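Local atomic coordinates of kojibiose phosphorylase (PDB entry 6W0P), a protein that is a member of glycoside hydrolase family 65, with a beta-sandwich domain, a helical (alpha/alpha)6-barrel catalytic domain and a small C-terminal beta domain. Residues D477-M482 with L618-L623; D501-L504 with T508-T511; D550-M555 with D583-P588. One frame throughout, in Å; residues are numbered along the deposited sequence.

Contact 1: D477-M482 with L618-L623; sequences DEFKLM and LHESSL
Phe479 faces Leu618 and Glu620 across two irregular loops whose backbones stay well apart. The nearest CA atoms, those of Phe479 and Leu618, are 10.2 Å from each other, so side chains alone make the contact. It joins the loop between strand 468-469 and helix 487-504 to the loop between helices 603-613 and 624-634 of the catalytic domain. Residues 477-480 form a type I beta turn. Within it Asp477 OD1 takes the N-H of Phe479 at 3.0 Å, an Asx turn, with the donor standing above the carboxylate plane. Asp477 OD1 also accepts from the backbone N of Lys586. Phe479 is met at the edge of its ring. Leu618 CD2 lies 3.9 Å from Phe479 CE2, and the two side chains cross at about a right angle. Glu620 brings its carboxylate to the same rim, with CD 3.6 Å from Phe479 CZ. OE1 lies in the ring plane, and the carboxylate is turned 81° against the ring. This residue is poorly ordered. Glu620 OE2 forms a salt bridge with Lys586 NZ. The slightly positive ring edge would suit the carboxylate oxygens, and the salt bridge would partly offset their charge.

Contact 2: D501-L504 with T508-T511; sequences DKIL and TYKT
Leu504 and Thr511 make the closest approach between the end of helix 487-504 and the loop that follows it. Their CA atoms are 6.3 Å apart, and no hydrogen bond joins the two segments.

The contact is therefore made by van der Waals packing. Leu504 has CG anti to the carbonyl carbon (chi1 -68°). Its CB points away from the loop, yet the CD2 branch comes back to it. Leu504 CD2 sits 3.6 Å from Thr511 CB and equally close to the CG2 methyl of that threonine. Thr511 also places CG2 near the helix backbone, 4.4 Å from Ile503 O.

Aliphatic-to-aromatic packing forms the second patch. Ile503 brings both methyls to the CD2 and CE2 atoms of Tyr509. Its CG2 methyl is 4.1 Å from Tyr509 CD2, and its CD1 methyl is 4.1 Å from Tyr509 CE2. CG2 comes obliquely to the ring. CG2 is anti to the backbone N of Ile503, while CG1, which carries CD1, is anti to the carbonyl carbon; this spreads the two methyls along neighbouring ring atoms.

Polar and ring interactions come from outside. Tyr509 stacks on His437, and Gln441 accepts from the backbone N of Lys510. Met440 touches both Ile503 and Tyr509, so helix 437-458 backs this patch.

Together these contacts pack the loop after helix 487-504 against the last turn of that helix. This is plain structural packing in a local connection between helices 487-504 and 513-518, within the helical catalytic domain of a family 65 protein.

Contact 3: D550-M555 with D583-P588; sequences DGFFDM and DIIKQP
Phe552 reaches across to Ile585 and Asp583, joining two loops of the helical (alpha/alpha)6-barrel catalytic domain typical of family 65. Both loops belong to the long connection between helices 522-534 and 590-596. Phe552 starts a type I beta turn that ends at Met555, whose N bonds back to Phe552 O at 3.2 Å. With Phe552 CG turned anti to its own N (chi1 -171°), the far end of the ring is sent over to the other loop. There CZ lies obliquely against the Ile585 side chain, 3.7 Å from CG1. The same CZ is 4.0 Å from Asp583 O. Met555 adds a looser touch, CB to CB with Asp583 at 4.4 Å, and then its side chain turns away.

The next shell holds these groups in place. Tyr613 of helix 603-613 packs on both Phe552 and Ile585. The carboxylate of Asp583 is held by His557, Arg616 and the backbone N of Val558, and Gln463 of the second subunit also donates to it. Asp554 forms a salt bridge with Lys467 of that subunit, so the turn lies at the dimer interface. The shortest contact between the two loops is apolar: Phe552 CZ rests 3.6 Å from Ile585 CD1.

In the fold
All three contacts belong to the central catalytic domain. Contacts 1 and 3 are neighbours, with centres about 10 Å apart. They meet directly: the salt bridge from Glu620 OE2 to Lys586 NZ measures 2.7 Å, and Leu618 N is probably hydrogen-bonded to Ile585 O at 2.7 Å. Phe479 CD2 also packs 3.3 Å from Lys586 N. Segment 583-588 therefore touches both segments of contact 1. Both contacts also reach the second subunit. Contact 2 stands apart, with its centre about 36 Å from that of contact 1 and 38 Å from that of contact 3. It falls earlier in the chain than contact 3 and is a local helix connection.

Contact 1: D477-M482 with L618-L623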
loop_
_atom_site.group_PDB
_atom_site.type_symbol
_atom_site.label_atom_id
_atom_site.label_comp_id
_atom_site.label_asym_id
_atom_site.label_seq_id
_atom_site.Cartn_x
_atom_site.Cartn_y
_atom_site.Cartn_z
ATOM N N ASP A 477 2.074 -3.277 -18.938
ATOM C CA ASP A 477 1.393 -1.960 -18.813
ATOM C C ASP A 477 0.955 -1.826 -17.357
ATOM O O ASP A 477 -0.070 -2.404 -16.973
ATOM C CB ASP A 477 0.188 -1.771 -19.750
ATOM C CG ASP A 477 -0.631 -0.529 -19.413
ATOM O OD1 ASP A 477 -0.037 0.387 -18.835
ATOM O OD2 ASP A 477 -1.877 -0.492 -19.693
ATOM N N GLU A 478 1.721 -1.096 -16.568
ATOM C CA GLU A 478 1.472 -0.987 -15.113
ATOM C C GLU A 478 0.286 -0.072 -14.835
ATOM O O GLU A 478 -0.046 0.082 -13.647
ATOM C CB GLU A 478 2.729 -0.497 -14.402
ATOM C CG GLU A 478 3.893 -1.436 -14.616
ATOM C CD GLU A 478 5.136 -1.051 -13.849
ATOM O OE1 GLU A 478 5.122 -0.009 -13.200
ATOM O OE2 GLU A 478 6.070 -1.815 -13.883
ATOM N N PHE A 479 -0.346 0.479 -15.863
ATOM C CA PHE A 479 -1.527 1.350 -15.699
ATOM C C PHE A 479 -2.798 0.507 -15.663
ATOM O O PHE A 479 -3.859 1.108 -15.576
ATOM C CB PHE A 479 -1.540 2.429 -16.775
ATOM C CG PHE A 479 -0.396 3.411 -16.692
ATOM C CD1 PHE A 479 0.408 3.504 -15.558
ATOM C CD2 PHE A 479 -0.181 4.315 -17.726
ATOM C CE1 PHE A 479 1.445 4.429 -15.484
ATOM C CE2 PHE A 479 0.827 5.266 -17.636
ATOM C CZ PHE A 479 1.653 5.305 -16.529
ATOM N N LYS A 480 -2.693 -0.822 -15.646
ATOM C CA LYS A 480 -3.861 -1.746 -15.561
ATOM C C LYS A 480 -3.639 -2.751 -14.427
ATOM O O LYS A 480 -2.788 -3.670 -14.599
ATOM C CB LYS A 480 -4.105 -2.433 -16.904
ATOM C CG LYS A 480 -4.876 -1.568 -17.883
ATOM C CD LYS A 480 -6.311 -1.316 -17.444
ATOM C CE LYS A 480 -6.873 -0.029 -17.998
ATOM N NZ LYS A 480 -5.983 1.130 -17.732
ATOM N N LEU A 481 -4.405 -2.589 -13.347
ATOM C CA LEU A 481 -4.232 -3.297 -12.048
ATOM C C LEU A 481 -5.460 -4.154 -11.699
ATOM O O LEU A 481 -6.577 -3.636 -11.716
ATOM C CB LEU A 481 -3.955 -2.248 -10.966
ATOM C CG LEU A 481 -4.019 -2.744 -9.521
ATOM C CD1 LEU A 481 -3.048 -3.892 -9.279
ATOM C CD2 LEU A 481 -3.762 -1.605 -8.550
ATOM N N MET A 482 -5.243 -5.428 -11.366
ATOM C CA MET A 482 -6.293 -6.380 -10.915
ATOM C C MET A 482 -7.278 -6.540 -12.072
ATOM O O MET A 482 -8.522 -6.532 -11.862
ATOM C CB MET A 482 -7.037 -5.905 -9.659
ATOM C CG MET A 482 -6.171 -5.812 -8.399
ATOM S SD MET A 482 -5.499 -7.377 -7.834
ATOM C CE MET A 482 -6.978 -8.397 -7.778
ATOM N N LEU A 618 1.860 6.191 -23.394
ATOM C CA LEU A 618 2.539 7.394 -22.852
ATOM C C LEU A 618 4.035 7.298 -23.129
ATOM O O LEU A 618 4.649 8.343 -23.319
ATOM C CB LEU A 618 2.228 7.467 -21.356
ATOM C CG LEU A 618 2.290 8.835 -20.701
ATOM C CD1 LEU A 618 1.350 9.813 -21.354
ATOM C CD2 LEU A 618 1.953 8.692 -19.223
ATOM N N HIS A 619 4.596 6.092 -23.196
ATOM C CA HIS A 619 6.041 5.875 -23.456
ATOM C C HIS A 619 6.802 6.314 -22.205
ATOM O O HIS A 619 7.871 6.934 -22.374
ATOM C CB HIS A 619 6.539 6.620 -24.721
ATOM C CG HIS A 619 5.795 6.229 -25.946
ATOM N ND1 HIS A 619 5.801 4.926 -26.419
ATOM C CD2 HIS A 619 4.940 6.916 -26.731
ATOM C CE1 HIS A 619 4.992 4.842 -27.455
ATOM N NE2 HIS A 619 4.456 6.047 -27.667
ATOM N N GLU A 620 6.239 6.035 -21.012
ATOM C CA GLU A 620 6.870 6.403 -19.721
ATOM C C GLU A 620 8.238 5.726 -19.711
ATOM O O GLU A 620 9.249 6.440 -19.978
ATOM C CB GLU A 620 6.010 6.020 -18.508
ATOM C CG GLU A 620 5.242 7.191 -17.909
ATOM C CD GLU A 620 4.848 7.058 -16.440
ATOM O OE1 GLU A 620 4.224 8.013 -15.893
ATOM O OE2 GLU A 620 5.173 6.012 -15.826
ATOM N N SER A 621 8.231 4.399 -19.548
ATOM C CA SER A 621 9.437 3.560 -19.380
ATOM C C SER A 621 10.449 3.773 -20.511
ATOM O O SER A 621 10.081 4.100 -21.679
ATOM C CB SER A 621 9.082 2.116 -19.250
ATOM O OG SER A 621 8.453 1.673 -20.427
ATOM N N SER A 622 11.708 3.521 -20.167
ATOM C CA SER A 622 12.841 3.533 -21.118
ATOM C C SER A 622 12.672 2.357 -22.086
ATOM O O SER A 622 13.392 2.309 -23.070
ATOM C CB SER A 622 14.168 3.523 -20.378
ATOM O OG SER A 622 14.222 2.505 -19.390
ATOM N N LEU A 623 11.698 1.489 -21.811
ATOM C CA LEU A 623 11.427 0.216 -22.525
ATOM C C LEU A 623 10.604 0.474 -23.804
ATOM O O LEU A 623 10.721 -0.311 -24.765
ATOM C CB LEU A 623 10.664 -0.678 -21.543
ATOM C CG LEU A 623 11.512 -1.391 -20.485
ATOM C CD1 LEU A 623 11.995 -0.424 -19.391
ATOM C CD2 LEU A 623 10.729 -2.534 -19.858
#

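Contact 2: D501-L504 with T508-T511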
loop_
_atom_site.group_PDB
_atom_site.type_symbol
_atom_site.label_atom_id
_atom_site.label_comp_id
_atom_site.label_asym_id
_atom_site.label_seq_id
_atom_site.Cartn_x
_atom_site.Cartn_y
_atom_site.Cartn_z
ATOM N N ASP A 501 5.686 -28.867 -23.335
ATOM C CA ASP A 501 5.020 -29.975 -24.057
ATOM C C ASP A 501 5.929 -30.523 -25.167
ATOM O O ASP A 501 6.163 -31.746 -25.163
ATOM C CB ASP A 501 3.663 -29.542 -24.608
ATOM C CG ASP A 501 2.981 -30.703 -25.311
ATOM O OD1 ASP A 501 3.435 -31.019 -26.434
ATOM O OD2 ASP A 501 2.061 -31.330 -24.706
ATOM N N LYS A 502 6.416 -29.661 -26.072
ATOM C CA LYS A 502 7.328 -30.026 -27.192
ATOM C C LYS A 502 8.665 -30.568 -26.660
ATOM O O LYS A 502 9.148 -31.563 -27.222
ATOM C CB LYS A 502 7.554 -28.832 -28.117
ATOM C CG LYS A 502 8.610 -29.041 -29.191
ATOM C CD LYS A 502 8.413 -28.145 -30.397
ATOM C CE LYS A 502 9.692 -27.867 -31.153
ATOM N NZ LYS A 502 10.556 -26.937 -30.382
ATOM N N ILE A 503 9.250 -29.989 -25.606
ATOM C CA ILE A 503 10.507 -30.548 -25.026
ATOM C C ILE A 503 10.235 -31.936 -24.405
ATOM O O ILE A 503 11.086 -32.828 -24.561
ATOM C CB ILE A 503 11.168 -29.576 -24.035
ATOM C CG1 ILE A 503 11.621 -28.283 -24.719
ATOM C CG2 ILE A 503 12.332 -30.253 -23.333
ATOM C CD1 ILE A 503 12.817 -28.451 -25.645
ATOM N N LEU A 504 9.097 -32.148 -23.751
ATOM C CA LEU A 504 8.794 -33.445 -23.094
ATOM C C LEU A 504 8.572 -34.535 -24.154
ATOM O O LEU A 504 8.890 -35.687 -23.857
ATOM C CB LEU A 504 7.586 -33.281 -22.169
ATOM C CG LEU A 504 7.832 -32.402 -20.941
ATOM C CD1 LEU A 504 6.587 -32.304 -20.067
ATOM C CD2 LEU A 504 9.009 -32.911 -20.124
ATOM N N THR A 508 15.065 -37.353 -27.400
ATOM C CA THR A 508 16.527 -37.132 -27.206
ATOM C C THR A 508 16.782 -36.547 -25.810
ATOM O O THR A 508 17.946 -36.543 -25.397
ATOM C CB THR A 508 17.167 -36.291 -28.324
ATOM O OG1 THR A 508 16.708 -34.942 -28.218
ATOM C CG2 THR A 508 16.883 -36.824 -29.715
ATOM N N TYR A 509 15.741 -36.089 -25.105
ATOM C CA TYR A 509 15.823 -35.636 -23.687
ATOM C C TYR A 509 15.206 -36.715 -22.797
ATOM O O TYR A 509 14.171 -37.272 -23.169
ATOM C CB TYR A 509 15.117 -34.293 -23.461
ATOM C CG TYR A 509 15.738 -33.115 -24.180
ATOM C CD1 TYR A 509 16.938 -32.563 -23.764
ATOM C CD2 TYR A 509 15.114 -32.532 -25.271
ATOM C CE1 TYR A 509 17.504 -31.482 -24.426
ATOM C CE2 TYR A 509 15.665 -31.448 -25.941
ATOM C CZ TYR A 509 16.869 -30.927 -25.524
ATOM O OH TYR A 509 17.419 -29.883 -26.207
ATOM N N LYS A 510 15.829 -36.977 -21.648
ATOM C CA LYS A 510 15.305 -37.901 -20.612
ATOM C C LYS A 510 14.588 -37.054 -19.560
ATOM O O LYS A 510 15.266 -36.307 -18.831
ATOM C CB LYS A 510 16.428 -38.775 -20.039
ATOM C CG LYS A 510 17.235 -39.555 -21.080
ATOM C CD LYS A 510 16.413 -40.495 -21.979
ATOM C CE LYS A 510 17.217 -41.135 -23.097
ATOM N NZ LYS A 510 17.656 -40.133 -24.104
ATOM N N THR A 511 13.262 -37.167 -19.539
ATOM C CA THR A 511 12.322 -36.338 -18.754
ATOM C C THR A 511 11.632 -37.225 -17.713
ATOM O O THR A 511 10.394 -37.148 -17.633
ATOM C CB THR A 511 11.311 -35.678 -19.702
ATOM O OG1 THR A 511 10.486 -36.709 -20.255
ATOM C CG2 THR A 511 11.970 -34.896 -20.822
#

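Contact 3: D550-M555 with D583-P588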
loop_
_atom_site.group_PDB
_atom_site.type_symbol
_atom_site.label_atom_id
_atom_site.label_comp_id
_atom_site.label_asym_id
_atom_site.label_seq_id
_atom_site.Cartn_x
_atom_site.Cartn_y
_atom_site.Cartn_z
ATOM N N ASP A 550 -9.614 -7.860 -20.420
ATOM C CA ASP A 550 -11.096 -7.866 -20.447
ATOM C C ASP A 550 -11.561 -6.460 -20.072
ATOM O O ASP A 550 -11.118 -5.971 -19.008
ATOM C CB ASP A 550 -11.681 -8.902 -19.481
ATOM C CG ASP A 550 -13.098 -9.383 -19.803
ATOM O OD1 ASP A 550 -13.536 -9.275 -20.977
ATOM O OD2 ASP A 550 -13.743 -9.956 -18.877
ATOM N N GLY A 551 -12.379 -5.840 -20.921
ATOM C CA GLY A 551 -12.977 -4.519 -20.672
ATOM C C GLY A 551 -12.044 -3.377 -21.059
ATOM O O GLY A 551 -12.445 -2.188 -20.833
ATOM N N PHE A 552 -10.862 -3.666 -21.615
ATOM C CA PHE A 552 -9.908 -2.602 -22.020
ATOM C C PHE A 552 -10.522 -1.666 -23.071
ATOM O O PHE A 552 -10.421 -0.462 -22.874
ATOM C CB PHE A 552 -8.577 -3.114 -22.563
ATOM C CG PHE A 552 -7.604 -1.977 -22.727
ATOM C CD1 PHE A 552 -7.587 -1.215 -23.884
ATOM C CD2 PHE A 552 -6.778 -1.604 -21.681
ATOM C CE1 PHE A 552 -6.728 -0.137 -24.008
ATOM C CE2 PHE A 552 -5.918 -0.528 -21.806
ATOM C CZ PHE A 552 -5.897 0.204 -22.972
ATOM N N PHE A 553 -11.088 -2.185 -24.162
ATOM C CA PHE A 553 -11.592 -1.379 -25.313
ATOM C C PHE A 553 -12.653 -0.367 -24.874
ATOM O O PHE A 553 -12.694 0.721 -25.473
ATOM C CB PHE A 553 -12.236 -2.265 -26.386
ATOM C CG PHE A 553 -11.286 -3.109 -27.189
ATOM C CD1 PHE A 553 -9.966 -2.722 -27.374
ATOM C CD2 PHE A 553 -11.739 -4.256 -27.832
ATOM C CE1 PHE A 553 -9.110 -3.467 -28.167
ATOM C CE2 PHE A 553 -10.881 -5.005 -28.626
ATOM C CZ PHE A 553 -9.563 -4.622 -28.771
ATOM N N ASP A 554 -13.477 -0.729 -23.881
ATOM C CA ASP A 554 -14.665 0.053 -23.437
ATOM C C ASP A 554 -14.299 1.081 -22.359
ATOM O O ASP A 554 -15.188 1.851 -21.973
ATOM C CB ASP A 554 -15.819 -0.865 -22.996
ATOM C CG ASP A 554 -17.173 -0.249 -23.322
ATOM O OD1 ASP A 554 -17.275 0.387 -24.384
ATOM O OD2 ASP A 554 -18.089 -0.342 -22.496
ATOM N N MET A 555 -13.041 1.164 -21.928
ATOM C CA MET A 555 -12.624 2.096 -20.841
ATOM C C MET A 555 -12.824 3.528 -21.319
ATOM O O MET A 555 -12.870 3.787 -22.525
ATOM C CB MET A 555 -11.160 1.903 -20.434
ATOM C CG MET A 555 -10.882 0.544 -19.803
ATOM S SD MET A 555 -11.666 0.249 -18.179
ATOM C CE MET A 555 -10.765 1.478 -17.234
ATOM N N ASP A 583 -7.657 4.672 -20.751
ATOM C CA ASP A 583 -7.091 3.800 -21.807
ATOM C C ASP A 583 -5.687 4.305 -22.158
ATOM O O ASP A 583 -5.235 4.098 -23.294
ATOM C CB ASP A 583 -8.062 3.731 -22.980
ATOM C CG ASP A 583 -8.166 5.007 -23.788
ATOM O OD1 ASP A 583 -7.700 6.069 -23.295
ATOM O OD2 ASP A 583 -8.702 4.915 -24.895
ATOM N N ILE A 584 -5.040 4.985 -21.217
ATOM C CA ILE A 584 -3.627 5.436 -21.333
ATOM C C ILE A 584 -2.767 4.267 -20.865
ATOM O O ILE A 584 -3.024 3.747 -19.762
ATOM C CB ILE A 584 -3.376 6.688 -20.479
ATOM C CG1 ILE A 584 -4.267 7.867 -20.876
ATOM C CG2 ILE A 584 -1.911 7.060 -20.516
ATOM C CD1 ILE A 584 -4.389 8.904 -19.801
ATOM N N ILE A 585 -1.760 3.912 -21.659
ATOM C CA ILE A 585 -0.879 2.731 -21.474
ATOM C C ILE A 585 0.539 3.223 -21.176
ATOM O O ILE A 585 1.010 4.214 -21.814
ATOM C CB ILE A 585 -0.948 1.843 -22.723
ATOM C CG1 ILE A 585 -2.325 1.196 -22.865
ATOM C CG2 ILE A 585 0.142 0.794 -22.737
ATOM C CD1 ILE A 585 -2.654 0.845 -24.295
ATOM N N LYS A 586 1.197 2.575 -20.220
ATOM C CA LYS A 586 2.551 2.977 -19.802
ATOM C C LYS A 586 3.559 2.542 -20.865
ATOM O O LYS A 586 4.432 3.324 -21.208
ATOM C CB LYS A 586 2.863 2.377 -18.436
ATOM C CG LYS A 586 4.218 2.759 -17.853
ATOM C CD LYS A 586 4.423 2.028 -16.547
ATOM C CE LYS A 586 5.815 2.139 -15.983
ATOM N NZ LYS A 586 5.984 3.508 -15.468
ATOM N N GLN A 587 3.457 1.313 -21.345
ATOM C CA GLN A 587 4.546 0.702 -22.132
ATOM C C GLN A 587 3.959 -0.464 -22.909
ATOM O O GLN A 587 2.824 -0.857 -22.681
ATOM C CB GLN A 587 5.677 0.288 -21.193
ATOM C CG GLN A 587 5.303 -0.844 -20.224
ATOM C CD GLN A 587 6.337 -1.023 -19.129
ATOM O OE1 GLN A 587 6.304 -0.346 -18.116
ATOM N NE2 GLN A 587 7.250 -1.965 -19.307
ATOM N N PRO A 588 4.716 -1.041 -23.854
ATOM C CA PRO A 588 4.212 -2.164 -24.634
ATOM C C PRO A 588 3.645 -3.282 -23.752
ATOM O O PRO A 588 4.322 -3.750 -22.845
ATOM C CB PRO A 588 5.446 -2.617 -25.413
ATOM C CG PRO A 588 6.247 -1.340 -25.556
ATOM C CD PRO A 588 6.068 -0.618 -24.237
#